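PDB 5TI1: fumarylacetoacetate hydrolase from Burkholderia xenovorans, which probably hydrolyses fumarylacetoacetate to fumarate and acetoacetate, the last step of phenylalanine and tyrosine breakdown, with a bound magnesium ion. Local coordinates for residues L134-Q137 with A138-Q141. Sequence-based numbering, arbitrary orientation.
Sequences LIRQ and ADAQ
R136 and D139 meet across a tight turn through backbone, carboxylate and water. The amide N of D139 donates to the carbonyl O of R136 at 2.9 Å with an N-H...O angle of 157°, reaching it from above the carbonyl plane. D139 also lays its carboxylate beside the aliphatic root of the arginine, OD2 resting 3.6 Å from R136 CB. The first torsion of D139 (chi1 -67°) puts CG beside its own backbone N and anti to the carbonyl carbon, and the carboxylate rotation then directs OD2 toward R136 CB. There OD2 accepts a bond from a water that in turn receives the backbone N-H of R136, so one water links the two residues a second time. The guanidinium is not part of this grip: R136 NE lies 5.9 Å from D139 OD2, and any attraction between the charges is probably modest. One residue further on, the amide N of A140 repeats the i to i+3 pattern with the carbonyl O of Q137, at 3.1 Å. The two successive bonds define a short 3-10 turn, which directly links strands 134-136 and 140-143, the two outermost strands within this chain of the five-stranded antiparallel sheet in the N-terminal region; its edge strands are thus consecutive in sequence. A140 CB points back at the preceding residues, 3.7 Å from Q137 O, and its methyl also touches I65 of strand 64-67. Bends at chi2 and chi3 bring R136 NE to a second water, which lies in the guanidinium plane and also accepts the N-H of A138 at 2.9 Å. Farther out, the extended side chain of Q137 donates from NE2 to the carbonyl O of S64, tying the turn to strand 64-67, while R136 NH2 makes a weak, long ion pair with D63.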
loop_
_atom_site.group_PDB
_atom_site.type_symbol
_atom_site.label_atom_id
_atom_site.label_comp_id
_atom_site.label_asym_id
_atom_site.label_seq_id
_atom_site.Cartn_x
_atom_site.Cartn_y
_atom_site.Cartn_z
ATOM N N LEU B 134 -19.993 -29.962 1.290
ATOM C CA LEU B 134 -19.161 -29.987 2.486
ATOM C C LEU B 134 -17.872 -30.738 2.185
ATOM O O LEU B 134 -17.904 -31.909 1.794
ATOM C CB LEU B 134 -19.898 -30.625 3.664
ATOM C CG LEU B 134 -20.500 -29.570 4.591
ATOM C CD1 LEU B 134 -21.740 -28.970 3.956
ATOM C CD2 LEU B 134 -20.810 -30.153 5.947
ATOM N N ILE B 135 -16.745 -30.065 2.384
ATOM C CA ILE B 135 -15.426 -30.580 2.045
ATOM C C ILE B 135 -14.576 -30.578 3.308
ATOM O O ILE B 135 -14.655 -29.645 4.116
ATOM C CB ILE B 135 -14.777 -29.729 0.929
ATOM C CG1 ILE B 135 -15.416 -30.045 -0.422
ATOM C CG2 ILE B 135 -13.280 -29.909 0.872
ATOM C CD1 ILE B 135 -16.405 -28.981 -0.879
ATOM N N ARG B 136 -13.783 -31.634 3.488
ATOM C CA ARG B 136 -12.866 -31.694 4.618
ATOM C C ARG B 136 -11.763 -30.658 4.451
ATOM O O ARG B 136 -11.234 -30.469 3.355
ATOM C CB ARG B 136 -12.257 -33.096 4.739
ATOM C CG ARG B 136 -13.254 -34.209 5.050
ATOM C CD ARG B 136 -13.688 -34.204 6.514
ATOM N NE ARG B 136 -12.549 -34.217 7.437
ATOM C CZ ARG B 136 -12.135 -35.273 8.142
ATOM N NH1 ARG B 136 -12.764 -36.442 8.054
ATOM N NH2 ARG B 136 -11.089 -35.150 8.951
ATOM N N GLN B 137 -11.421 -29.968 5.543
ATOM C CA GLN B 137 -10.289 -29.049 5.479
ATOM C C GLN B 137 -9.007 -29.795 5.132
ATOM O O GLN B 137 -8.091 -29.222 4.527
ATOM C CB GLN B 137 -10.142 -28.307 6.803
ATOM C CG GLN B 137 -11.294 -27.343 7.086
ATOM C CD GLN B 137 -11.244 -26.757 8.484
ATOM O OE1 GLN B 137 -10.165 -26.606 9.065
ATOM N NE2 GLN B 137 -12.419 -26.431 9.040
ATOM N N ALA B 138 -8.947 -31.079 5.498
ATOM C CA ALA B 138 -7.848 -31.971 5.139
ATOM C C ALA B 138 -7.710 -32.164 3.636
ATOM O O ALA B 138 -6.670 -32.654 3.177
ATOM C CB ALA B 138 -8.055 -33.326 5.811
ATOM N N ASP B 139 -8.728 -31.806 2.856
ATOM C CA ASP B 139 -8.658 -31.940 1.409
ATOM C C ASP B 139 -8.554 -30.596 0.710
ATOM O O ASP B 139 -8.569 -30.544 -0.524
ATOM C CB ASP B 139 -9.872 -32.719 0.898
ATOM C CG ASP B 139 -9.856 -34.166 1.349
ATOM O OD1 ASP B 139 -8.771 -34.795 1.280
ATOM O OD2 ASP B 139 -10.914 -34.666 1.794
ATOM N N ALA B 140 -8.425 -29.513 1.466
ATOM C CA ALA B 140 -8.586 -28.174 0.925
ATOM C C ALA B 140 -7.265 -27.423 0.888
ATOM O O ALA B 140 -6.351 -27.690 1.674
ATOM C CB ALA B 140 -9.598 -27.374 1.745
ATOM N N GLN B 141 -7.184 -26.496 -0.064
ATOM C CA GLN B 141 -6.171 -25.453 -0.131
ATOM C C GLN B 141 -6.832 -24.148 0.281
ATOM O O GLN B 141 -7.820 -23.744 -0.337
ATOM C CB GLN B 141 -5.618 -25.325 -1.548
ATOM C CG GLN B 141 -5.081 -26.615 -2.108
ATOM C CD GLN B 141 -3.871 -27.058 -1.347
ATOM O OE1 GLN B 141 -3.011 -26.239 -1.012
ATOM N NE2 GLN B 141 -3.802 -28.349 -1.032
HETATM O O HOH W 1 -13.465 -33.550 1.608
HETATM O O HOH W 2 -10.381 -32.106 7.837
#